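Local coordinates for hypothetical protein PH0250 (Pyrococcus horikoshii, PDB 2EKD) that is of unknown function but is probably a KaiC-like relative of the P-loop NTPases, at residues L31-V36 with G63-P68; N37-P42 with P113-V118; V44-L49 with Q73-G78; T51-Y56 with G79-G84. One frame throughout, in Å; residues are numbered along the deposited sequence.

Contact 1 (L31-V36 with G63-P68)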
loop_
_atom_site.group_PDB
_atom_site.type_symbol
_atom_site.label_atom_id
_atom_site.label_comp_id
_atom_site.label_asym_id
_atom_site.label_seq_id
_atom_site.Cartn_x
_atom_site.Cartn_y
_atom_site.Cartn_z
ATOM N N LEU F 31 9.125 32.028 7.759
ATOM C CA LEU F 31 7.925 32.697 7.265
ATOM C C LEU F 31 7.106 33.196 8.445
ATOM O O LEU F 31 6.455 34.242 8.368
ATOM C CB LEU F 31 7.071 31.744 6.424
ATOM C CG LEU F 31 5.802 32.397 5.861
ATOM C CD1 LEU F 31 6.189 33.563 4.939
ATOM C CD2 LEU F 31 4.974 31.361 5.099
ATOM N N LEU F 32 7.135 32.435 9.534
ATOM C CA LEU F 32 6.411 32.818 10.733
ATOM C C LEU F 32 7.039 34.086 11.297
ATOM O O LEU F 32 6.338 35.025 11.661
ATOM C CB LEU F 32 6.490 31.729 11.803
ATOM C CG LEU F 32 5.901 32.248 13.122
ATOM C CD1 LEU F 32 4.380 32.381 12.966
ATOM C CD2 LEU F 32 6.260 31.320 14.271
ATOM N N TYR F 33 8.366 34.098 11.384
ATOM C CA TYR F 33 9.072 35.255 11.911
ATOM C C TYR F 33 8.710 36.474 11.073
ATOM O O TYR F 33 8.461 37.549 11.601
ATOM C CB TYR F 33 10.587 35.046 11.852
ATOM C CG TYR F 33 11.356 36.161 12.522
ATOM C CD1 TYR F 33 11.442 36.231 13.912
ATOM C CD2 TYR F 33 11.958 37.172 11.771
ATOM C CE1 TYR F 33 12.103 37.275 14.541
ATOM C CE2 TYR F 33 12.624 38.233 12.393
ATOM C CZ TYR F 33 12.692 38.275 13.780
ATOM O OH TYR F 33 13.342 39.312 14.411
ATOM N N TYR F 34 8.695 36.286 9.759
ATOM C CA TYR F 34 8.367 37.351 8.822
ATOM C C TYR F 34 6.978 37.924 9.097
ATOM O O TYR F 34 6.780 39.143 9.081
ATOM C CB TYR F 34 8.454 36.807 7.395
ATOM C CG TYR F 34 7.925 37.732 6.324
ATOM C CD1 TYR F 34 8.768 38.653 5.688
ATOM C CD2 TYR F 34 6.590 37.668 5.921
ATOM C CE1 TYR F 34 8.294 39.484 4.670
ATOM C CE2 TYR F 34 6.104 38.494 4.903
ATOM C CZ TYR F 34 6.960 39.396 4.282
ATOM O OH TYR F 34 6.490 40.188 3.261
ATOM N N ILE F 35 6.022 37.045 9.368
ATOM C CA ILE F 35 4.659 37.475 9.651
ATOM C C ILE F 35 4.529 38.213 10.994
ATOM O O ILE F 35 3.784 39.188 11.099
ATOM C CB ILE F 35 3.688 36.264 9.625
ATOM C CG1 ILE F 35 3.498 35.786 8.179
ATOM C CG2 ILE F 35 2.344 36.643 10.249
ATOM C CD1 ILE F 35 2.573 34.570 8.036
ATOM N N VAL F 36 5.254 37.758 12.015
ATOM C CA VAL F 36 5.172 38.384 13.340
ATOM C C VAL F 36 5.977 39.698 13.421
ATOM O O VAL F 36 5.471 40.743 13.817
ATOM C CB VAL F 36 5.696 37.418 14.417
ATOM C CG1 VAL F 36 5.755 38.134 15.763
ATOM C CG2 VAL F 36 4.762 36.229 14.544
ATOM N N GLY F 63 19.921 32.634 15.331
ATOM C CA GLY F 63 20.449 33.975 15.524
ATOM C C GLY F 63 19.449 35.114 15.384
ATOM O O GLY F 63 19.820 36.287 15.434
ATOM N N PHE F 64 18.176 34.788 15.201
ATOM C CA PHE F 64 17.175 35.836 15.064
ATOM C C PHE F 64 16.885 36.508 16.403
ATOM O O PHE F 64 17.101 35.930 17.468
ATOM C CB PHE F 64 15.864 35.269 14.508
ATOM C CG PHE F 64 15.931 34.877 13.057
ATOM C CD1 PHE F 64 16.669 33.769 12.650
ATOM C CD2 PHE F 64 15.251 35.620 12.094
ATOM C CE1 PHE F 64 16.731 33.404 11.307
ATOM C CE2 PHE F 64 15.305 35.263 10.741
ATOM C CZ PHE F 64 16.049 34.152 10.349
ATOM N N ASP F 65 16.413 37.744 16.343
ATOM C CA ASP F 65 16.029 38.460 17.546
ATOM C C ASP F 65 14.603 37.969 17.778
ATOM O O ASP F 65 13.701 38.290 17.010
ATOM C CB ASP F 65 16.042 39.969 17.300
ATOM C CG ASP F 65 15.325 40.740 18.387
ATOM O OD1 ASP F 65 15.640 40.533 19.578
ATOM O OD2 ASP F 65 14.445 41.558 18.044
ATOM N N VAL F 66 14.409 37.177 18.826
ATOM C CA VAL F 66 13.100 36.614 19.119
ATOM C C VAL F 66 12.242 37.377 20.123
ATOM O O VAL F 66 11.293 36.826 20.674
ATOM C CB VAL F 66 13.235 35.149 19.591
ATOM C CG1 VAL F 66 13.755 34.291 18.453
ATOM C CG2 VAL F 66 14.189 35.068 20.781
ATOM N N ALA F 67 12.568 38.642 20.368
ATOM C CA ALA F 67 11.764 39.440 21.288
ATOM C C ALA F 67 10.361 39.644 20.689
ATOM O O ALA F 67 9.355 39.578 21.401
ATOM C CB ALA F 67 12.434 40.778 21.550
ATOM N N PRO F 68 10.275 39.896 19.370
ATOM C CA PRO F 68 8.964 40.091 18.739
ATOM C C PRO F 68 8.045 38.881 18.957
ATOM O O PRO F 68 6.824 39.017 19.011
ATOM C CB PRO F 68 9.310 40.272 17.262
ATOM C CG PRO F 68 10.666 40.886 17.301
ATOM C CD PRO F 68 11.361 40.103 18.394
HETATM O O HOH W 1 16.589 39.054 13.856
#

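Contact 2 (N37-P42 with P113-V118)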
loop_
_atom_site.group_PDB
_atom_site.type_symbol
_atom_site.label_atom_id
_atom_site.label_comp_id
_atom_site.label_asym_id
_atom_site.label_seq_id
_atom_site.Cartn_x
_atom_site.Cartn_y
_atom_site.Cartn_z
ATOM N N ASN F 37 7.299 39.592 13.099
ATOM C CA ASN F 37 8.153 40.783 13.131
ATOM C C ASN F 37 7.500 41.921 12.337
ATOM O O ASN F 37 7.258 43.021 12.837
ATOM C CB ASN F 37 9.492 40.401 12.482
ATOM C CG ASN F 37 10.576 41.416 12.808
ATOM O OD1 ASN F 37 11.560 41.572 12.073
ATOM N ND2 ASN F 37 10.424 42.078 13.973
ATOM N N ASN F 38 7.270 41.621 11.031
ATOM C CA ASN F 38 6.568 42.482 10.095
ATOM C C ASN F 38 5.072 42.497 10.389
ATOM O O ASN F 38 4.337 41.577 10.053
ATOM C CB ASN F 38 6.817 41.954 8.682
ATOM C CG ASN F 38 8.287 42.046 8.365
ATOM O OD1 ASN F 38 8.744 42.936 7.653
ATOM N ND2 ASN F 38 9.048 41.086 8.919
ATOM N N SER F 39 4.488 43.523 11.004
ATOM C CA SER F 39 3.041 43.510 11.198
ATOM C C SER F 39 2.538 44.800 11.864
ATOM O O SER F 39 2.845 45.108 13.009
ATOM C CB SER F 39 2.685 42.304 12.068
ATOM O OG SER F 39 1.288 42.031 11.950
ATOM N N LYS F 40 1.769 45.583 11.083
ATOM C CA LYS F 40 1.119 46.752 11.669
ATOM C C LYS F 40 -0.113 46.340 12.493
ATOM O O LYS F 40 -0.575 47.053 13.382
ATOM C CB LYS F 40 0.697 47.684 10.532
ATOM C CG LYS F 40 1.826 47.930 9.528
ATOM C CD LYS F 40 3.087 48.484 10.192
ATOM C CE LYS F 40 4.227 48.701 9.191
ATOM N NZ LYS F 40 4.542 47.440 8.515
ATOM N N LEU F 41 -0.666 45.160 12.129
ATOM C CA LEU F 41 -1.839 44.637 12.831
ATOM C C LEU F 41 -1.431 43.797 14.040
ATOM O O LEU F 41 -0.340 43.247 14.108
ATOM C CB LEU F 41 -2.613 43.743 11.857
ATOM C CG LEU F 41 -3.158 44.495 10.647
ATOM C CD1 LEU F 41 -3.818 43.553 9.638
ATOM C CD2 LEU F 41 -4.220 45.527 11.027
ATOM N N PRO F 42 -2.339 43.696 15.022
ATOM C CA PRO F 42 -2.073 42.900 16.224
ATOM C C PRO F 42 -1.913 41.418 15.862
ATOM O O PRO F 42 -2.700 40.877 15.082
ATOM C CB PRO F 42 -3.317 43.146 17.083
ATOM C CG PRO F 42 -3.752 44.525 16.663
ATOM C CD PRO F 42 -3.586 44.467 15.164
ATOM N N PRO F 113 -8.904 44.005 12.805
ATOM C CA PRO F 113 -8.605 42.576 12.659
ATOM C C PRO F 113 -7.203 42.217 13.149
ATOM O O PRO F 113 -6.333 43.082 13.269
ATOM C CB PRO F 113 -8.737 42.362 11.162
ATOM C CG PRO F 113 -8.114 43.613 10.632
ATOM C CD PRO F 113 -8.734 44.695 11.511
ATOM N N VAL F 114 -6.983 40.935 13.421
ATOM C CA VAL F 114 -5.677 40.477 13.880
ATOM C C VAL F 114 -5.125 39.409 12.938
ATOM O O VAL F 114 -5.889 38.695 12.287
ATOM C CB VAL F 114 -5.745 39.865 15.316
ATOM C CG1 VAL F 114 -6.388 40.849 16.288
ATOM C CG2 VAL F 114 -6.526 38.572 15.297
ATOM N N ILE F 115 -3.803 39.322 12.847
ATOM C CA ILE F 115 -3.168 38.296 12.027
ATOM C C ILE F 115 -3.098 37.139 13.016
ATOM O O ILE F 115 -2.556 37.285 14.115
ATOM C CB ILE F 115 -1.760 38.726 11.562
ATOM C CG1 ILE F 115 -1.875 39.965 10.663
ATOM C CG2 ILE F 115 -1.084 37.587 10.805
ATOM C CD1 ILE F 115 -2.834 39.800 9.494
ATOM N N ASN F 116 -3.660 36.001 12.624
ATOM C CA ASN F 116 -3.758 34.841 13.505
ATOM C C ASN F 116 -3.027 33.576 13.046
ATOM O O ASN F 116 -3.609 32.722 12.381
ATOM C CB ASN F 116 -5.253 34.536 13.704
ATOM C CG ASN F 116 -5.510 33.415 14.689
ATOM O OD1 ASN F 116 -6.594 32.830 14.692
ATOM N ND2 ASN F 116 -4.529 33.116 15.542
ATOM N N PRO F 117 -1.737 33.447 13.385
ATOM C CA PRO F 117 -1.004 32.246 12.977
ATOM C C PRO F 117 -1.384 31.095 13.902
ATOM O O PRO F 117 -1.316 31.232 15.121
ATOM C CB PRO F 117 0.462 32.647 13.162
ATOM C CG PRO F 117 0.428 34.161 13.032
ATOM C CD PRO F 117 -0.803 34.500 13.820
ATOM N N VAL F 118 -1.801 29.977 13.321
ATOM C CA VAL F 118 -2.172 28.788 14.089
ATOM C C VAL F 118 -1.097 27.745 13.806
ATOM O O VAL F 118 -0.902 27.343 12.658
ATOM C CB VAL F 118 -3.541 28.239 13.649
ATOM C CG1 VAL F 118 -3.900 27.011 14.475
ATOM C CG2 VAL F 118 -4.609 29.315 13.812
#

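Contact 3 (V44-L49 with Q73-G78)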
loop_
_atom_site.group_PDB
_atom_site.type_symbol
_atom_site.label_atom_id
_atom_site.label_comp_id
_atom_site.label_asym_id
_atom_site.label_seq_id
_atom_site.Cartn_x
_atom_site.Cartn_y
_atom_site.Cartn_z
ATOM N N VAL F 44 -1.849 37.423 17.028
ATOM C CA VAL F 44 -2.313 36.478 18.036
ATOM C C VAL F 44 -2.015 35.073 17.520
ATOM O O VAL F 44 -2.495 34.665 16.458
ATOM C CB VAL F 44 -3.819 36.602 18.318
ATOM C CG1 VAL F 44 -4.251 35.522 19.306
ATOM C CG2 VAL F 44 -4.125 37.971 18.896
ATOM N N VAL F 45 -1.210 34.342 18.279
ATOM C CA VAL F 45 -0.819 32.992 17.910
ATOM C C VAL F 45 -1.598 31.915 18.673
ATOM O O VAL F 45 -1.746 31.983 19.893
ATOM C CB VAL F 45 0.694 32.774 18.180
ATOM C CG1 VAL F 45 1.087 31.339 17.855
ATOM C CG2 VAL F 45 1.525 33.761 17.365
ATOM N N ASP F 46 -2.120 30.937 17.942
ATOM C CA ASP F 46 -2.812 29.819 18.569
ATOM C C ASP F 46 -1.741 28.728 18.591
ATOM O O ASP F 46 -1.380 28.164 17.554
ATOM C CB ASP F 46 -4.026 29.382 17.749
ATOM C CG ASP F 46 -5.155 30.392 17.808
ATOM O OD1 ASP F 46 -5.351 30.994 18.884
ATOM O OD2 ASP F 46 -5.856 30.580 16.793
ATOM N N ASP F 47 -1.217 28.466 19.781
ATOM C CA ASP F 47 -0.149 27.498 19.967
ATOM C C ASP F 47 -0.647 26.116 20.383
ATOM O O ASP F 47 -1.013 25.885 21.540
ATOM C CB ASP F 47 0.837 28.064 20.990
ATOM C CG ASP F 47 1.978 27.128 21.291
ATOM O OD1 ASP F 47 2.207 26.176 20.514
ATOM O OD2 ASP F 47 2.660 27.365 22.309
ATOM N N ILE F 48 -0.665 25.198 19.422
ATOM C CA ILE F 48 -1.117 23.839 19.686
ATOM C C ILE F 48 0.055 22.937 20.051
ATOM O O ILE F 48 1.039 22.841 19.313
ATOM C CB ILE F 48 -1.838 23.229 18.462
ATOM C CG1 ILE F 48 -3.021 24.112 18.051
ATOM C CG2 ILE F 48 -2.328 21.833 18.797
ATOM C CD1 ILE F 48 -3.622 23.753 16.690
ATOM N N LEU F 49 -0.064 22.291 21.207
ATOM C CA LEU F 49 0.945 21.364 21.705
ATOM C C LEU F 49 2.388 21.853 21.647
ATOM O O LEU F 49 3.267 21.167 21.130
ATOM C CB LEU F 49 0.804 20.031 20.965
ATOM C CG LEU F 49 -0.494 19.297 21.332
ATOM C CD1 LEU F 49 -0.774 18.156 20.359
ATOM C CD2 LEU F 49 -0.376 18.782 22.772
ATOM N N GLN F 73 0.547 38.119 21.708
ATOM C CA GLN F 73 -0.420 37.416 22.539
ATOM C C GLN F 73 -0.565 35.979 22.033
ATOM O O GLN F 73 -0.519 35.723 20.828
ATOM C CB GLN F 73 -1.769 38.139 22.506
ATOM C CG GLN F 73 -1.665 39.632 22.837
ATOM C CD GLN F 73 -3.018 40.315 22.898
ATOM O OE1 GLN F 73 -3.673 40.330 23.940
ATOM N NE2 GLN F 73 -3.453 40.869 21.774
ATOM N N VAL F 74 -0.743 35.047 22.961
ATOM C CA VAL F 74 -0.850 33.639 22.616
ATOM C C VAL F 74 -1.989 32.898 23.311
ATOM O O VAL F 74 -2.253 33.104 24.494
ATOM C CB VAL F 74 0.479 32.907 22.949
ATOM C CG1 VAL F 74 0.345 31.411 22.684
ATOM C CG2 VAL F 74 1.620 33.493 22.129
ATOM N N ILE F 75 -2.664 32.041 22.554
ATOM C CA ILE F 75 -3.739 31.211 23.079
ATOM C C ILE F 75 -3.203 29.787 22.973
ATOM O O ILE F 75 -3.081 29.239 21.873
ATOM C CB ILE F 75 -5.025 31.320 22.241
ATOM C CG1 ILE F 75 -5.581 32.743 22.317
ATOM C CG2 ILE F 75 -6.065 30.316 22.753
ATOM C CD1 ILE F 75 -6.875 32.932 21.553
ATOM N N LYS F 76 -2.860 29.200 24.115
ATOM C CA LYS F 76 -2.312 27.852 24.135
ATOM C C LYS F 76 -3.384 26.779 24.112
ATOM O O LYS F 76 -4.392 26.883 24.797
ATOM C CB LYS F 76 -1.407 27.660 25.364
ATOM C CG LYS F 76 -0.111 28.464 25.302
ATOM C CD LYS F 76 0.831 28.142 26.467
ATOM C CE LYS F 76 1.347 26.701 26.432
ATOM N NZ LYS F 76 2.297 26.449 25.304
HETATM N N MSE F 77 -3.156 25.756 23.298
HETATM C CA MSE F 77 -4.079 24.633 23.181
HETATM C C MSE F 77 -3.242 23.411 23.564
HETATM O O MSE F 77 -2.645 22.744 22.717
HETATM C CB MSE F 77 -4.612 24.551 21.743
HETATM C CG MSE F 77 -5.124 25.915 21.238
HETATM SE SE MSE F 77 -5.862 25.940 19.589
HETATM C CE MSE F 77 -6.733 27.507 19.624
ATOM N N GLY F 78 -3.192 23.145 24.866
ATOM C CA GLY F 78 -2.386 22.053 25.377
ATOM C C GLY F 78 -0.980 22.614 25.488
ATOM O O GLY F 78 -0.788 23.820 25.327
HETATM O O HOH W 2 0.589 24.792 23.454
#

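Contact 4 (T51-Y56 with G79-G84)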
loop_
_atom_site.group_PDB
_atom_site.type_symbol
_atom_site.label_atom_id
_atom_site.label_comp_id
_atom_site.label_asym_id
_atom_site.label_seq_id
_atom_site.Cartn_x
_atom_site.Cartn_y
_atom_site.Cartn_z
ATOM N N THR F 51 3.994 23.905 19.814
ATOM C CA THR F 51 4.653 24.063 18.527
ATOM C C THR F 51 5.322 25.439 18.424
ATOM O O THR F 51 6.352 25.587 17.765
ATOM C CB THR F 51 3.647 23.873 17.368
ATOM O OG1 THR F 51 3.033 22.583 17.492
ATOM C CG2 THR F 51 4.351 23.969 16.013
ATOM N N TYR F 52 4.751 26.441 19.090
ATOM C CA TYR F 52 5.323 27.783 19.054
ATOM C C TYR F 52 6.719 27.752 19.675
ATOM O O TYR F 52 7.661 28.347 19.148
ATOM C CB TYR F 52 4.412 28.768 19.791
ATOM C CG TYR F 52 4.773 30.226 19.582
ATOM C CD1 TYR F 52 5.247 30.677 18.350
ATOM C CD2 TYR F 52 4.581 31.166 20.600
ATOM C CE1 TYR F 52 5.513 32.028 18.132
ATOM C CE2 TYR F 52 4.846 32.523 20.393
ATOM C CZ TYR F 52 5.307 32.945 19.154
ATOM O OH TYR F 52 5.528 34.283 18.923
ATOM N N TYR F 53 6.855 27.035 20.786
ATOM C CA TYR F 53 8.149 26.896 21.444
ATOM C C TYR F 53 9.189 26.328 20.463
ATOM O O TYR F 53 10.331 26.790 20.427
ATOM C CB TYR F 53 8.034 25.966 22.661
ATOM C CG TYR F 53 9.375 25.559 23.240
ATOM C CD1 TYR F 53 10.133 26.452 24.001
ATOM C CD2 TYR F 53 9.913 24.297 22.977
ATOM C CE1 TYR F 53 11.396 26.100 24.483
ATOM C CE2 TYR F 53 11.176 23.935 23.452
ATOM C CZ TYR F 53 11.913 24.842 24.198
ATOM O OH TYR F 53 13.187 24.510 24.612
ATOM N N GLU F 54 8.794 25.328 19.672
ATOM C CA GLU F 54 9.710 24.713 18.702
ATOM C C GLU F 54 10.129 25.706 17.615
ATOM O O GLU F 54 11.304 25.763 17.245
ATOM C CB GLU F 54 9.069 23.472 18.063
ATOM C CG GLU F 54 8.497 22.482 19.076
ATOM C CD GLU F 54 7.905 21.227 18.440
ATOM O OE1 GLU F 54 7.330 21.314 17.335
ATOM O OE2 GLU F 54 8.000 20.148 19.060
ATOM N N PHE F 55 9.176 26.486 17.101
ATOM C CA PHE F 55 9.490 27.490 16.075
ATOM C C PHE F 55 10.409 28.547 16.675
ATOM O O PHE F 55 11.390 28.973 16.058
ATOM C CB PHE F 55 8.214 28.173 15.564
ATOM C CG PHE F 55 7.531 27.442 14.438
ATOM C CD1 PHE F 55 7.178 26.107 14.566
ATOM C CD2 PHE F 55 7.218 28.106 13.255
ATOM C CE1 PHE F 55 6.519 25.440 13.531
ATOM C CE2 PHE F 55 6.561 27.447 12.218
ATOM C CZ PHE F 55 6.211 26.109 12.359
ATOM N N TYR F 56 10.076 28.963 17.890
ATOM C CA TYR F 56 10.843 29.965 18.624
ATOM C C TYR F 56 12.293 29.529 18.834
ATOM O O TYR F 56 13.223 30.281 18.559
ATOM C CB TYR F 56 10.174 30.202 19.979
ATOM C CG TYR F 56 10.955 31.060 20.939
ATOM C CD1 TYR F 56 10.885 32.448 20.878
ATOM C CD2 TYR F 56 11.738 30.479 21.935
ATOM C CE1 TYR F 56 11.566 33.238 21.791
ATOM C CE2 TYR F 56 12.428 31.257 22.852
ATOM C CZ TYR F 56 12.335 32.639 22.777
ATOM O OH TYR F 56 13.003 33.415 23.696
ATOM N N GLY F 79 0.005 21.766 25.760
ATOM C CA GLY F 79 1.369 22.253 25.857
ATOM C C GLY F 79 1.850 22.540 27.266
ATOM O O GLY F 79 1.058 22.660 28.197
ATOM N N THR F 80 3.168 22.669 27.400
ATOM C CA THR F 80 3.834 22.926 28.674
ATOM C C THR F 80 4.794 24.117 28.596
ATOM O O THR F 80 5.124 24.729 29.616
ATOM C CB THR F 80 4.624 21.661 29.117
ATOM O OG1 THR F 80 3.736 20.766 29.797
ATOM C CG2 THR F 80 5.803 22.022 30.018
ATOM N N LYS F 81 5.244 24.439 27.385
ATOM C CA LYS F 81 6.179 25.539 27.186
ATOM C C LYS F 81 5.516 26.876 26.890
ATOM O O LYS F 81 4.912 27.069 25.833
ATOM C CB LYS F 81 7.162 25.207 26.062
ATOM C CG LYS F 81 8.225 24.192 26.432
ATOM C CD LYS F 81 7.683 22.783 26.473
ATOM C CE LYS F 81 8.779 21.807 26.862
ATOM N NZ LYS F 81 9.997 21.995 26.023
ATOM N N ASP F 82 5.657 27.803 27.829
ATOM C CA ASP F 82 5.087 29.134 27.699
ATOM C C ASP F 82 5.995 30.110 26.953
ATOM O O ASP F 82 7.060 30.491 27.449
ATOM C CB ASP F 82 4.773 29.696 29.086
ATOM C CG ASP F 82 3.372 29.364 29.548
ATOM O OD1 ASP F 82 2.861 28.281 29.193
ATOM O OD2 ASP F 82 2.784 30.187 30.280
ATOM N N ILE F 83 5.567 30.508 25.759
ATOM C CA ILE F 83 6.303 31.469 24.945
ATOM C C ILE F 83 5.308 32.551 24.542
ATOM O O ILE F 83 4.215 32.246 24.059
ATOM C CB ILE F 83 6.882 30.825 23.671
ATOM C CG1 ILE F 83 7.904 29.747 24.047
ATOM C CG2 ILE F 83 7.538 31.896 22.800
ATOM C CD1 ILE F 83 9.146 30.285 24.754
ATOM N N GLY F 84 5.683 33.809 24.756
ATOM C CA GLY F 84 4.801 34.912 24.422
ATOM C C GLY F 84 3.870 35.245 25.573
ATOM O O GLY F 84 3.974 34.656 26.643
#

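Contact 1 (L31-V36 with G63-P68)
Tyr-33 reaches from helix 29-37 to the backbone of Asp-65 and the ring of Phe-64. Its CG is anti to the backbone N (chi1 -174°), which carries the ring off the helix toward 63-68. The one direct hydrogen bond runs from Tyr-33 OH to Asp-65 O, 2.8 Å away. The hydroxyl lies in the carbonyl plane, on a lone pair, with a C=O...donor angle of 140°. A water adds a second link. It accepts from Asp-65 N at 2.8 Å and gives a weak bond to Tyr-33 OH.

The aromatic pair is T-shaped. The edge of Phe-64 meets the face of Tyr-33, with ring centroids 5.0 Å apart and planes at 67°. Phe-64 CD2 does the touching. It stands over the Tyr-33 face, toward the rim, 3.7 Å from Tyr-33 CD2. A leucine in place of Tyr-33 would probably leave Asp-65 O without this donor and Phe-64 CD2 without an aromatic face.

The apolar part lies one helical turn on. Val-36 CG1 packs loosely on Pro-68 CB, at 4.4 Å, and also lies near Pro-68 O.

Gly-63 ends helix 51-61 in a Schellman motif, and Val-66 is the N-cap of helix 67-70. The contact thus packs helix 29-37 against the loop joining helices 51-61 and 67-70, within the beta-alpha-beta crossover from strand 44-48 to strand 73-77 of an open-twisted alpha/beta fold.

Contact 2 (N37-P42 with P113-V118)
Pro-42 and Ile-115 begin the pairing of two neighbouring parallel strands, 44-48 and 114-119, in the central sheet of an alpha/beta fold. Ile-115 N donates to Pro-42 O at 2.9 Å. The N-H...O angle is 150°, somewhat bent, and the donor lies nearly along the C=O axis.

Carbon contacts surround this bond. Val-114 CB comes within 3.2 Å of Pro-42 O. Val-114 CG1 is anti to the carbonyl carbon (chi1 -54°) and meets Pro-42 CB at 3.9 Å. Pro-42 CD rests 3.6 Å from Pro-113 O. The peptide bond before Pro-113 is cis. Leu-41 adds both of its branches: CD1 touches Ile-115 CD1 at 3.9 Å, and CD2 packs near Pro-113 O. The Leu-41 and Ile-115 side chains cross at about a right angle.

Further out, Phe-9 of helix 5-9 packs on both Ser-39 and Ile-115. The next backbone bond of the strand pair joins Ile-115 to Val-44, and Asn-116 ND2 also donates to Val-44 O and more weakly to Asp-46 OD2. On its far edge strand 114-119 pairs with strand 149-156, where Val-114 and Asn-116 make backbone hydrogen bonds to Ile-150.

The loop that delivers Pro-42 is braced from within. Ser-39 OG donates to Leu-41 O at 3.0 Å, tilted 26° from the carbonyl plane, while its oxygen lies 4.0 Å from Ile-115 CG1.

Contact 3 (V44-L49 with Q73-G78)
Strands 44-48 and 73-77 are parallel neighbours in the central sheet, joined by a beta-alpha-beta crossover. Val-45, Asp-47 and Leu-49 bond to Gln-73, Ile-75 and Met-77. Five backbone bonds run along the pair. Val-45 N donates to Gln-73 O at 3.0 Å, and Ile-75 N to Val-45 O at 2.8 Å. Asp-47 N then donates to Ile-75 O, Met-77 N to Asp-47 O, and Leu-49 N to Met-77 O.

On one face Asp-46 and Ile-75 lie side by side. Asp-46 OD1 is 3.4 Å from Ile-75 CB and takes a weak bond from Tyr-102 OH. The extended side chain of Met-77, a selenomethionine, sets its SE 3.7 Å from Ile-48 CG1 and its CE against Asp-46 CB and CG.

On the other face the Asp-47 side chain lies alongside that of Lys-76, pointing the same way. Asp-47 OD2 forms a salt bridge with Lys-76 NZ at 3.2 Å, weak as a hydrogen bond. Lys-76 NZ also bonds to Lys-81 O, Asp-50 OD1 and a water, so its charge is probably well compensated. That water donates to Asp-47 O at 2.7 Å and to Gly-78 O. Asp-47 OD1 accepts from Tyr-52 N, at the start of helix 51-61.

The acidic and lysine groups thus gather at the C-terminal ends of the parallel strands of an open alpha/beta sheet, where loops meet helix starts.

Contact 4 (T51-Y56 with G79-G84)
Lys-81 NZ is gripped by the ring of Tyr-53 and by Asn-142 OD1 of the second subunit, which accepts a hydrogen bond from it. The cation-pi contact is off-centre: NZ lies 4.0 Å from the Tyr-53 ring centroid, 33° off the normal. Its closest ring atom is Tyr-53 CE2, at 3.4 Å. Lys-81 CG stands over the same face, 3.8 Å from the centroid, in a CH-pi contact. Bends at chi2 (76°) and chi4 fold the chain so that NZ stays by the ring. An alanine in place of Tyr-53 would probably deprive Lys-81 of the ring beside its CG and NZ, leaving its end held chiefly by Asn-142 of the second subunit.

Ile-83 fits among three tyrosines. Its CG1 lies at the edge of the Tyr-53 ring. Its CG2 meets Tyr-52 CE2 at 3.7 Å. Its CD1 sits over the face of Tyr-56, 4.1 Å from the centroid. Ile-83 O lies in the plane of the Tyr-52 ring, 3.6 Å from Tyr-52 CD2. The hydroxyls of these last two rings bond to helix 67-70: Tyr-52 OH to Leu-69 O, Tyr-56 OH to Glu-70 OE2.

The 79-84 loop, between strands 73-77 and 85-90, thus covers the first turns of a crossover helix at a subunit interface of an alpha/beta fold.

How the contacts relate
Contacts 2 and 3 share the central sheet, whose neighbouring strands run 73-77, 44-48, 114-119. They meet where Pro-117 O probably accepts from Asp-46 N, 2.9 Å away. Contacts 3 and 4 have centres about 8 Å apart and are joined by the polar bonds of Lys-76 and Asp-47. They also pack together, with Val-74 CG2 3.5 Å from Ile-83 O. Contact 1 touches contacts 2 and 4 but not contact 3. Val-66 CG2 touches Tyr-56 CE1 of contact 4 at 3.4 Å, and Ile-35 CG2 touches Ile-115 CG2 of contact 2 at 3.6 Å. Contacts 2 and 4 do not touch; their centres are about 17 Å apart. No ligand or active site is established here.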